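Local coordinates for protein putative surface-anchored fimbrial subunit (Corynebacterium diphtheriae, PDB 3HR6) that probably forms the repeating shaft subunit of a cell-surface pilus, built of tandem Ig-like modules stabilised by isopeptide and disulfide bonds, at residues A[143-154]-A[166-176]; A[196-207]-A[253-264]. All blocks are in the same frame, centred on the assembly; numbering follows the deposited sequence.

Contact 1. Residues A[143-154]-A[166-176]; sequences ALSEPVKTAVDP and NVKYRVATKIP. With CA (calcium ion), chain B.
Lys149 lays the end of its side chain across the ring of Tyr169, on the buried side of an antiparallel strand pair. CE sits over the rim of one ring face, with Lys149 CE 3.5 Å from Tyr169 CD1, and Lys149 NZ stands 4.0 Å from the ring centroid, 11° off its normal. That nitrogen is no free ammonium: it is joined covalently to Asn271 CG in an isopeptide bond, so an amide rather than a full cation lies above the ring. The other face receives Val167 CG2, and Thr150 O meets the ring edge 3.5 Å from Tyr169 CD1. Lys149 reaches this place because CG is anti to its backbone N (chi1 -176°) and every later torsion is extended, carrying NZ to Asn271 of strand 268-276.

On the sheet's other face, Thr150 and Arg170 run side by side, with Thr150 OG1 3.5 Å from Arg170 CB. A water ties them together: it gives a proton to Val148 O, takes one from Arg170 NH1 in the guanidinium plane, and is hydrogen-bonded to Thr150 OG1.

Six backbone hydrogen bonds set this register, from Val148 with Ala172 to Val152 with Lys168. The last, Lys168 N to Val152 O, is longer (3.1 Å) and more bent (141°), where the strands begin to part. Near Ser145 and Lys174 two waters replace direct backbone bonds. Past Val152, both carboxylate oxygens of Asp153 bind calcium, whose site Asp155, Gln158, Gly160 and Glu165 complete; a calcium-bound water donates to Asn166 O.

Asp191 hydrogen-bonds Lys149 NZ beside the link, as an acidic residue does in other Cna-B-like isopeptide domains. The chemistry implies a covalent cross-link to strand 268-276, packed against the face of an aromatic ring, probably helping the shaft resist pulling and unfolding.

Contact 2. Residues A[196-207]-A[253-264]; sequences ELGKPDTNKITV and VVEFEAPVTKQP
Residues 196-207 and 253-264 form a discontinuous antiparallel pairing inside the five-stranded sheet of the Cna-B-like domain: Thr206 and Val207 lie in register with Glu255 and Val254, Leu197 is bridged to Val260, and a loop leaves the sheet between these points. The backbone bonds Thr206 N to Glu255 O and Glu255 N to Thr206 O are both 2.9 Å. At the Glu196 end, Thr261 N donates to Glu196 O over 2.8 Å, nearly along the C=O axis, while Gly198 N reaches Pro259 O in the carbonyl plane.

Asp201 organises the turn. Its OD1 accepts Asn203 N from above the carboxylate plane, an Asx turn, and Asp201 OD2 holds Lys204 NZ in a 3.1 Å salt bridge, met on the anti side but tilted out of the carboxylate plane. The aliphatic part of Lys204 then crosses the carboxylate of Glu257, Lys204 CD lying 3.5 Å from Glu257 CD. The bend at chi4 (89°) goes with an amine committed to Asp201, leaving Lys204 NZ 4.8 Å from Glu257 OE1. Asp201 N donates to Glu257 O in a long, bent bond (3.2 Å), and a water that donates to Asp201 O and accepts from Glu257 N adds a second link.

Apolar contacts line the inner side. Leu197 CD2 meets Val260 CG2 at 3.7 Å, and Ile205 CG1 rests on Phe256 CB. At the Glu196 end that residue's side chain, bent at chi2, crosses Pro264 at about a right angle, with Glu196 OE2 3.5 Å from Pro264 CB.

Strand 251-259 is flanked on its second edge by strand 166-174, where Leu197 touches Val167 and Tyr169. Across the interior, Ile205 and Phe256 pack on Leu232 of strand 229-236, and Pro200 touches Thr223 of strand 219-226, so the pairing closes one wall of the Ig-like sandwich.

How the contacts relate
The two contacts illustrate how one sheet can join distant parts of a chain. Their centres lie about 13 Å apart, and contact 1 closes before contact 2 opens. Both belong to the five-stranded antiparallel sheet in the middle module, ordered 148-152, 166-174, 251-259, 206-209, 212-213. Strands 166-174 and 251-259 are neighbours there, and probable backbone hydrogen bonds from Tyr169 N to Phe256 O and Val171 N to Val254 O, each 2.8 Å, join the two contacts within one continuous sheet. Pro154 also packs on Glu257. The covalently linked edge strand of contact 1 is thus coupled through the sheet to contact 2, consistent with a rigid shaft module.

Contact 1. Residues A[143-154]-A[166-176]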
loop_
_atom_site.group_PDB
_atom_site.type_symbol
_atom_site.label_atom_id
_atom_site.label_comp_id
_atom_site.label_asym_id
_atom_site.label_seq_id
_atom_site.Cartn_x
_atom_site.Cartn_y
_atom_site.Cartn_z
ATOM N N ALA A 143 -8.895 -11.112 -11.418
ATOM C CA ALA A 143 -7.906 -10.748 -10.444
ATOM C C ALA A 143 -7.361 -9.327 -10.684
ATOM O O ALA A 143 -7.339 -8.820 -11.801
ATOM C CB ALA A 143 -6.743 -11.765 -10.486
ATOM N N LEU A 144 -6.915 -8.743 -9.591
ATOM C CA LEU A 144 -6.150 -7.503 -9.566
ATOM C C LEU A 144 -4.686 -7.862 -9.303
ATOM O O LEU A 144 -4.356 -8.612 -8.370
ATOM C CB LEU A 144 -6.658 -6.588 -8.465
ATOM C CG LEU A 144 -7.999 -5.927 -8.808
ATOM C CD1 LEU A 144 -8.756 -5.518 -7.542
ATOM C CD2 LEU A 144 -7.708 -4.764 -9.712
ATOM N N SER A 145 -3.806 -7.305 -10.107
ATOM C CA SER A 145 -2.375 -7.517 -9.931
ATOM C C SER A 145 -1.881 -6.658 -8.795
ATOM O O SER A 145 -2.412 -5.577 -8.581
ATOM C CB SER A 145 -1.629 -7.100 -11.195
ATOM O OG SER A 145 -2.016 -7.923 -12.281
ATOM N N GLU A 146 -0.829 -7.116 -8.114
ATOM C CA GLU A 146 -0.270 -6.348 -7.016
ATOM C C GLU A 146 0.404 -5.084 -7.565
ATOM O O GLU A 146 1.364 -5.220 -8.327
ATOM C CB GLU A 146 0.795 -7.193 -6.311
ATOM C CG GLU A 146 1.590 -6.456 -5.217
ATOM C CD GLU A 146 2.673 -7.330 -4.620
ATOM O OE1 GLU A 146 3.781 -7.421 -5.197
ATOM O OE2 GLU A 146 2.364 -7.966 -3.618
ATOM N N PRO A 147 -0.061 -3.890 -7.135
ATOM C CA PRO A 147 0.630 -2.670 -7.591
ATOM C C PRO A 147 2.076 -2.639 -7.164
ATOM O O PRO A 147 2.463 -3.223 -6.129
ATOM C CB PRO A 147 -0.136 -1.528 -6.894
ATOM C CG PRO A 147 -1.562 -2.139 -6.705
ATOM C CD PRO A 147 -1.223 -3.584 -6.312
ATOM N N VAL A 148 2.888 -1.944 -7.934
ATOM C CA VAL A 148 4.321 -1.870 -7.664
ATOM C C VAL A 148 4.584 -0.466 -7.114
ATOM O O VAL A 148 4.414 0.505 -7.819
ATOM C CB VAL A 148 5.131 -2.092 -8.944
ATOM C CG1 VAL A 148 6.629 -1.897 -8.674
ATOM C CG2 VAL A 148 4.828 -3.474 -9.527
ATOM N N LYS A 149 4.947 -0.438 -5.845
ATOM C CA LYS A 149 5.323 0.771 -5.156
ATOM C C LYS A 149 6.832 0.889 -5.074
ATOM O O LYS A 149 7.519 -0.027 -4.631
ATOM C CB LYS A 149 4.686 0.840 -3.772
ATOM C CG LYS A 149 4.985 2.144 -3.058
ATOM C CD LYS A 149 4.282 2.298 -1.768
ATOM C CE LYS A 149 4.730 3.585 -1.056
ATOM N NZ LYS A 149 3.801 4.063 -0.007
ATOM N N THR A 150 7.346 2.041 -5.445
ATOM C CA THR A 150 8.740 2.397 -5.282
ATOM C C THR A 150 8.902 3.755 -4.619
ATOM O O THR A 150 7.968 4.556 -4.563
ATOM C CB THR A 150 9.441 2.388 -6.617
ATOM O OG1 THR A 150 8.783 3.287 -7.552
ATOM C CG2 THR A 150 9.552 0.948 -7.160
ATOM N N ALA A 151 10.112 4.009 -4.160
ATOM C CA ALA A 151 10.514 5.302 -3.587
ATOM C C ALA A 151 11.590 5.895 -4.470
ATOM O O ALA A 151 12.389 5.182 -5.066
ATOM C CB ALA A 151 11.037 5.150 -2.174
ATOM N N VAL A 152 11.542 7.219 -4.599
ATOM C CA VAL A 152 12.433 7.989 -5.435
ATOM C C VAL A 152 12.929 9.169 -4.577
ATOM O O VAL A 152 12.188 9.690 -3.774
ATOM C CB VAL A 152 11.664 8.512 -6.659
ATOM C CG1 VAL A 152 12.470 9.502 -7.434
ATOM C CG2 VAL A 152 11.248 7.288 -7.529
ATOM N N ASP A 153 14.199 9.540 -4.718
ATOM C CA ASP A 153 14.697 10.767 -4.098
ATOM C C ASP A 153 14.320 11.923 -5.048
ATOM O O ASP A 153 14.821 12.024 -6.200
ATOM C CB ASP A 153 16.212 10.722 -3.929
ATOM C CG ASP A 153 16.749 11.955 -3.247
ATOM O OD1 ASP A 153 15.925 12.797 -2.811
ATOM O OD2 ASP A 153 17.995 12.057 -3.122
ATOM N N PRO A 154 13.427 12.818 -4.599
ATOM C CA PRO A 154 12.965 13.884 -5.513
ATOM C C PRO A 154 13.923 15.051 -5.660
ATOM O O PRO A 154 13.696 15.941 -6.514
ATOM C CB PRO A 154 11.676 14.376 -4.838
ATOM C CG PRO A 154 11.859 14.089 -3.452
ATOM C CD PRO A 154 12.671 12.831 -3.357
ATOM N N ASN A 166 12.266 15.628 1.557
ATOM C CA ASN A 166 11.112 14.934 1.054
ATOM C C ASN A 166 11.447 13.604 0.392
ATOM O O ASN A 166 12.474 13.438 -0.246
ATOM C CB ASN A 166 10.386 15.794 0.044
ATOM C CG ASN A 166 9.949 17.115 0.613
ATOM O OD1 ASN A 166 9.299 17.184 1.654
ATOM N ND2 ASN A 166 10.338 18.197 -0.054
ATOM N N VAL A 167 10.529 12.665 0.586
ATOM C CA VAL A 167 10.507 11.405 -0.131
ATOM C C VAL A 167 9.491 11.537 -1.237
ATOM O O VAL A 167 8.540 12.317 -1.137
ATOM C CB VAL A 167 10.181 10.216 0.808
ATOM C CG1 VAL A 167 8.761 10.355 1.527
ATOM C CG2 VAL A 167 10.331 8.834 0.074
ATOM N N LYS A 168 9.673 10.743 -2.271
ATOM C CA LYS A 168 8.687 10.605 -3.337
ATOM C C LYS A 168 8.356 9.131 -3.484
ATOM O O LYS A 168 9.229 8.280 -3.411
ATOM C CB LYS A 168 9.250 11.146 -4.637
ATOM C CG LYS A 168 8.325 11.036 -5.846
ATOM C CD LYS A 168 8.850 11.918 -6.958
ATOM C CE LYS A 168 8.199 11.674 -8.239
ATOM N NZ LYS A 168 8.803 12.532 -9.302
ATOM N N TYR A 169 7.075 8.832 -3.625
ATOM C CA TYR A 169 6.613 7.486 -3.903
ATOM C C TYR A 169 5.908 7.420 -5.227
ATOM O O TYR A 169 5.301 8.374 -5.670
ATOM C CB TYR A 169 5.686 6.997 -2.829
ATOM C CG TYR A 169 6.318 6.773 -1.507
ATOM C CD1 TYR A 169 7.341 5.850 -1.352
ATOM C CD2 TYR A 169 5.919 7.484 -0.409
ATOM C CE1 TYR A 169 7.936 5.648 -0.074
ATOM C CE2 TYR A 169 6.465 7.284 0.827
ATOM C CZ TYR A 169 7.491 6.377 0.977
ATOM O OH TYR A 169 7.995 6.276 2.253
ATOM N N ARG A 170 6.005 6.267 -5.850
ATOM C CA ARG A 170 5.402 5.971 -7.141
ATOM C C ARG A 170 4.695 4.633 -6.988
ATOM O O ARG A 170 5.294 3.641 -6.555
ATOM C CB ARG A 170 6.460 5.876 -8.217
ATOM C CG ARG A 170 5.935 5.536 -9.559
ATOM C CD ARG A 170 7.070 5.278 -10.491
ATOM N NE ARG A 170 6.646 5.217 -11.875
ATOM C CZ ARG A 170 6.255 4.125 -12.516
ATOM N NH1 ARG A 170 6.223 2.943 -11.904
ATOM N NH2 ARG A 170 5.899 4.216 -13.814
ATOM N N VAL A 171 3.410 4.631 -7.308
ATOM C CA VAL A 171 2.561 3.461 -7.227
ATOM C C VAL A 171 1.985 3.165 -8.602
ATOM O O VAL A 171 1.178 3.963 -9.162
ATOM C CB VAL A 171 1.383 3.637 -6.229
ATOM C CG1 VAL A 171 0.474 2.341 -6.225
ATOM C CG2 VAL A 171 1.891 3.945 -4.839
ATOM N N ALA A 172 2.406 2.057 -9.187
ATOM C CA ALA A 172 1.990 1.662 -10.529
ATOM C C ALA A 172 0.989 0.491 -10.452
ATOM O O ALA A 172 1.372 -0.577 -9.983
ATOM C CB ALA A 172 3.154 1.268 -11.329
ATOM N N THR A 173 -0.246 0.732 -10.879
ATOM C CA THR A 173 -1.328 -0.250 -10.800
ATOM C C THR A 173 -1.769 -0.624 -12.167
ATOM O O THR A 173 -2.081 0.216 -12.974
ATOM C CB THR A 173 -2.529 0.355 -10.030
ATOM O OG1 THR A 173 -2.101 0.722 -8.717
ATOM C CG2 THR A 173 -3.752 -0.567 -9.961
ATOM N N LYS A 174 -1.828 -1.920 -12.425
ATOM C CA LYS A 174 -2.277 -2.431 -13.693
ATOM C C LYS A 174 -3.784 -2.439 -13.748
ATOM O O LYS A 174 -4.418 -2.827 -12.765
ATOM C CB LYS A 174 -1.732 -3.840 -13.903
ATOM C CG LYS A 174 -0.270 -3.736 -14.193
ATOM C CD LYS A 174 0.449 -4.950 -14.617
ATOM C CE LYS A 174 1.912 -4.582 -15.014
ATOM N NZ LYS A 174 2.172 -3.731 -16.263
ATOM N N ILE A 175 -4.338 -1.999 -14.884
ATOM C CA ILE A 175 -5.771 -2.112 -15.098
ATOM C C ILE A 175 -6.055 -3.513 -15.610
ATOM O O ILE A 175 -5.598 -3.861 -16.694
ATOM C CB ILE A 175 -6.313 -1.074 -16.113
ATOM C CG1 ILE A 175 -5.869 0.331 -15.727
ATOM C CG2 ILE A 175 -7.830 -1.211 -16.231
ATOM C CD1 ILE A 175 -6.310 0.766 -14.340
ATOM N N PRO A 176 -6.835 -4.312 -14.850
ATOM C CA PRO A 176 -7.141 -5.654 -15.366
ATOM C C PRO A 176 -8.092 -5.629 -16.545
ATOM O O PRO A 176 -8.893 -4.695 -16.688
ATOM C CB PRO A 176 -7.821 -6.316 -14.169
ATOM C CG PRO A 176 -8.572 -5.193 -13.545
ATOM C CD PRO A 176 -7.585 -4.049 -13.614
HETATM CA CA CA B . 17.517 14.077 -1.461
HETATM O O HOH W 1 -1.235 -3.674 -10.372
HETATM O O HOH W 2 -4.730 -5.524 -12.149
HETATM O O HOH W 3 6.633 2.100 -9.006
HETATM O O HOH W 4 15.064 14.946 -1.048
HETATM O O HOH W 5 18.242 16.586 -1.406
#

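Contact 2. Residues A[196-207]-A[253-264]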
loop_
_atom_site.group_PDB
_atom_site.type_symbol
_atom_site.label_atom_id
_atom_site.label_comp_id
_atom_site.label_asym_id
_atom_site.label_seq_id
_atom_site.Cartn_x
_atom_site.Cartn_y
_atom_site.Cartn_z
ATOM N N GLU A 196 5.811 8.803 10.108
ATOM C CA GLU A 196 6.942 9.675 10.075
ATOM C C GLU A 196 6.874 10.716 8.938
ATOM O O GLU A 196 7.754 11.578 8.839
ATOM C CB GLU A 196 8.199 8.841 9.979
ATOM C CG GLU A 196 8.352 7.924 11.207
ATOM C CD GLU A 196 7.755 6.516 11.043
ATOM O OE1 GLU A 196 7.215 6.198 9.993
ATOM O OE2 GLU A 196 7.838 5.665 11.990
ATOM N N LEU A 197 5.882 10.578 8.068
ATOM C CA LEU A 197 5.701 11.536 6.975
ATOM C C LEU A 197 4.640 12.551 7.262
ATOM O O LEU A 197 3.560 12.230 7.821
ATOM C CB LEU A 197 5.331 10.824 5.672
ATOM C CG LEU A 197 6.302 9.717 5.249
ATOM C CD1 LEU A 197 5.922 9.144 3.851
ATOM C CD2 LEU A 197 7.704 10.324 5.179
ATOM N N GLY A 198 4.914 13.762 6.823
ATOM C CA GLY A 198 3.919 14.829 6.853
ATOM C C GLY A 198 2.943 14.684 5.698
ATOM O O GLY A 198 2.973 13.728 4.963
ATOM N N LYS A 199 2.067 15.669 5.530
ATOM C CA LYS A 199 1.081 15.572 4.492
ATOM C C LYS A 199 1.736 15.777 3.123
ATOM O O LYS A 199 2.684 16.528 3.003
ATOM C CB LYS A 199 -0.044 16.572 4.734
ATOM C CG LYS A 199 -0.935 16.139 5.907
ATOM C CD LYS A 199 -2.138 16.995 6.044
ATOM C CE LYS A 199 -2.838 16.730 7.355
ATOM N NZ LYS A 199 -2.095 17.324 8.482
ATOM N N PRO A 200 1.222 15.094 2.113
ATOM C CA PRO A 200 1.727 15.190 0.743
ATOM C C PRO A 200 1.543 16.575 0.199
ATOM O O PRO A 200 0.492 17.201 0.444
ATOM C CB PRO A 200 0.824 14.238 -0.031
ATOM C CG PRO A 200 0.073 13.435 1.033
ATOM C CD PRO A 200 -0.041 14.340 2.168
ATOM N N ASP A 201 2.521 17.057 -0.560
ATOM C CA ASP A 201 2.367 18.353 -1.215
ATOM C C ASP A 201 1.313 18.240 -2.320
ATOM O O ASP A 201 1.511 17.515 -3.274
ATOM C CB ASP A 201 3.715 18.792 -1.788
ATOM C CG ASP A 201 3.650 20.130 -2.520
ATOM O OD1 ASP A 201 2.567 20.694 -2.824
ATOM O OD2 ASP A 201 4.744 20.660 -2.764
ATOM N N THR A 202 0.189 18.947 -2.198
ATOM C CA THR A 202 -0.877 18.712 -3.181
ATOM C C THR A 202 -0.462 19.126 -4.593
ATOM O O THR A 202 -0.996 18.570 -5.541
ATOM C CB THR A 202 -2.263 19.328 -2.836
ATOM O OG1 THR A 202 -2.179 20.760 -2.756
ATOM C CG2 THR A 202 -2.799 18.756 -1.541
ATOM N N ASN A 203 0.536 19.989 -4.754
ATOM C CA ASN A 203 0.972 20.350 -6.129
ATOM C C ASN A 203 1.915 19.317 -6.741
ATOM O O ASN A 203 2.287 19.451 -7.911
ATOM C CB ASN A 203 1.609 21.744 -6.146
ATOM C CG ASN A 203 0.641 22.800 -5.726
ATOM O OD1 ASN A 203 0.979 23.704 -4.961
ATOM N ND2 ASN A 203 -0.586 22.682 -6.179
ATOM N N LYS A 204 2.273 18.315 -5.955
ATOM C CA LYS A 204 3.152 17.244 -6.411
ATOM C C LYS A 204 2.500 15.884 -6.490
ATOM O O LYS A 204 3.182 14.914 -6.684
ATOM C CB LYS A 204 4.429 17.236 -5.574
ATOM C CG LYS A 204 5.205 18.532 -5.763
ATOM C CD LYS A 204 6.503 18.496 -5.020
ATOM C CE LYS A 204 7.458 19.616 -5.433
ATOM N NZ LYS A 204 7.248 20.815 -4.622
ATOM N N ILE A 205 1.175 15.810 -6.365
ATOM C CA ILE A 205 0.447 14.557 -6.560
ATOM C C ILE A 205 0.056 14.486 -8.012
ATOM O O ILE A 205 -0.613 15.364 -8.508
ATOM C CB ILE A 205 -0.818 14.456 -5.694
ATOM C CG1 ILE A 205 -0.460 14.672 -4.208
ATOM C CG2 ILE A 205 -1.470 13.111 -5.890
ATOM C CD1 ILE A 205 -1.688 14.911 -3.339
ATOM N N THR A 206 0.500 13.418 -8.678
ATOM C CA THR A 206 0.201 13.257 -10.078
ATOM C C THR A 206 -0.417 11.893 -10.342
ATOM O O THR A 206 -0.132 10.900 -9.656
ATOM C CB THR A 206 1.463 13.421 -10.957
ATOM O OG1 THR A 206 2.381 12.363 -10.651
ATOM C CG2 THR A 206 2.112 14.839 -10.712
ATOM N N VAL A 207 -1.254 11.885 -11.365
ATOM C CA VAL A 207 -1.978 10.702 -11.739
ATOM C C VAL A 207 -1.946 10.634 -13.255
ATOM O O VAL A 207 -2.346 11.598 -13.976
ATOM C CB VAL A 207 -3.430 10.704 -11.245
ATOM C CG1 VAL A 207 -4.128 9.394 -11.609
ATOM C CG2 VAL A 207 -3.551 10.971 -9.748
ATOM N N VAL A 253 -0.641 5.348 -12.730
ATOM C CA VAL A 253 0.522 5.662 -11.916
ATOM C C VAL A 253 0.219 6.885 -11.080
ATOM O O VAL A 253 -0.202 7.872 -11.634
ATOM C CB VAL A 253 1.775 5.914 -12.772
ATOM C CG1 VAL A 253 2.969 6.288 -11.853
ATOM C CG2 VAL A 253 2.079 4.648 -13.646
ATOM N N VAL A 254 0.307 6.735 -9.768
ATOM C CA VAL A 254 0.151 7.791 -8.798
ATOM C C VAL A 254 1.534 8.075 -8.268
ATOM O O VAL A 254 2.249 7.148 -7.809
ATOM C CB VAL A 254 -0.781 7.359 -7.657
ATOM C CG1 VAL A 254 -0.872 8.436 -6.538
ATOM C CG2 VAL A 254 -2.152 7.011 -8.245
ATOM N N GLU A 255 1.939 9.343 -8.328
ATOM C CA GLU A 255 3.156 9.780 -7.671
ATOM C C GLU A 255 2.882 10.889 -6.715
ATOM O O GLU A 255 2.008 11.692 -6.939
ATOM C CB GLU A 255 4.201 10.244 -8.669
ATOM C CG GLU A 255 4.729 9.103 -9.490
ATOM C CD GLU A 255 5.907 9.538 -10.362
ATOM O OE1 GLU A 255 5.957 10.712 -10.799
ATOM O OE2 GLU A 255 6.798 8.695 -10.579
ATOM N N PHE A 256 3.617 10.903 -5.607
ATOM C CA PHE A 256 3.522 12.004 -4.670
ATOM C C PHE A 256 4.791 12.154 -3.851
ATOM O O PHE A 256 5.576 11.214 -3.716
ATOM C CB PHE A 256 2.292 11.809 -3.765
ATOM C CG PHE A 256 2.364 10.622 -2.851
ATOM C CD1 PHE A 256 2.778 10.738 -1.541
ATOM C CD2 PHE A 256 1.978 9.349 -3.317
ATOM C CE1 PHE A 256 2.822 9.600 -0.713
ATOM C CE2 PHE A 256 2.042 8.216 -2.494
ATOM C CZ PHE A 256 2.431 8.358 -1.191
ATOM N N GLU A 257 4.941 13.357 -3.305
ATOM C CA GLU A 257 6.013 13.663 -2.379
ATOM C C GLU A 257 5.431 13.946 -0.984
ATOM O O GLU A 257 4.301 14.415 -0.849
ATOM C CB GLU A 257 6.832 14.856 -2.838
ATOM C CG GLU A 257 7.606 14.637 -4.098
ATOM C CD GLU A 257 8.590 15.766 -4.392
ATOM O OE1 GLU A 257 9.013 16.455 -3.440
ATOM O OE2 GLU A 257 8.941 15.963 -5.573
ATOM N N ALA A 258 6.213 13.621 0.036
ATOM C CA ALA A 258 5.868 14.033 1.393
ATOM C C ALA A 258 7.121 14.288 2.203
ATOM O O ALA A 258 8.151 13.671 1.945
ATOM C CB ALA A 258 5.035 12.965 2.062
ATOM N N PRO A 259 7.016 15.174 3.205
ATOM C CA PRO A 259 8.189 15.441 4.040
ATOM C C PRO A 259 8.493 14.322 5.036
ATOM O O PRO A 259 7.603 13.778 5.699
ATOM C CB PRO A 259 7.846 16.758 4.723
ATOM C CG PRO A 259 6.446 16.900 4.676
ATOM C CD PRO A 259 5.947 16.138 3.451
ATOM N N VAL A 260 9.756 13.957 5.116
ATOM C CA VAL A 260 10.176 13.006 6.146
ATOM C C VAL A 260 10.401 13.836 7.407
ATOM O O VAL A 260 11.368 14.574 7.467
ATOM C CB VAL A 260 11.440 12.205 5.735
ATOM C CG1 VAL A 260 11.838 11.238 6.813
ATOM C CG2 VAL A 260 11.209 11.414 4.436
ATOM N N THR A 261 9.566 13.684 8.431
ATOM C CA THR A 261 9.584 14.635 9.543
ATOM C C THR A 261 10.268 14.106 10.776
ATOM O O THR A 261 10.666 14.899 11.641
ATOM C CB THR A 261 8.188 15.131 9.968
ATOM O OG1 THR A 261 7.496 14.097 10.687
ATOM C CG2 THR A 261 7.360 15.519 8.769
ATOM N N LYS A 262 10.436 12.787 10.855
ATOM C CA LYS A 262 11.091 12.224 12.029
ATOM C C LYS A 262 11.633 10.872 11.741
ATOM O O LYS A 262 11.166 10.167 10.843
ATOM C CB LYS A 262 10.168 12.187 13.230
ATOM C CG LYS A 262 8.953 11.350 13.057
ATOM C CD LYS A 262 7.910 11.683 14.127
ATOM C CE LYS A 262 6.678 10.817 14.026
ATOM N NZ LYS A 262 5.740 11.095 15.196
ATOM N N GLN A 263 12.608 10.489 12.560
ATOM C CA GLN A 263 13.235 9.209 12.399
ATOM C C GLN A 263 12.275 8.127 12.886
ATOM O O GLN A 263 11.791 8.183 14.032
ATOM C CB GLN A 263 14.482 9.150 13.279
ATOM C CG GLN A 263 15.154 7.778 13.323
ATOM C CD GLN A 263 16.427 7.815 14.130
ATOM O OE1 GLN A 263 17.548 7.931 13.581
ATOM N NE2 GLN A 263 16.274 7.715 15.421
ATOM N N PRO A 264 12.061 7.093 12.059
ATOM C CA PRO A 264 11.285 5.969 12.557
ATOM C C PRO A 264 12.002 5.343 13.752
ATOM O O PRO A 264 13.238 5.129 13.688
ATOM C CB PRO A 264 11.261 4.998 11.373
ATOM C CG PRO A 264 11.554 5.775 10.234
ATOM C CD PRO A 264 12.485 6.884 10.674
HETATM O O HOH W 6 2.879 15.106 -3.056
HETATM O O HOH W 7 7.162 18.449 -1.901
HETATM O O HOH W 8 1.885 9.989 -11.950
HETATM O O HOH W 9 4.997 13.169 -10.470
#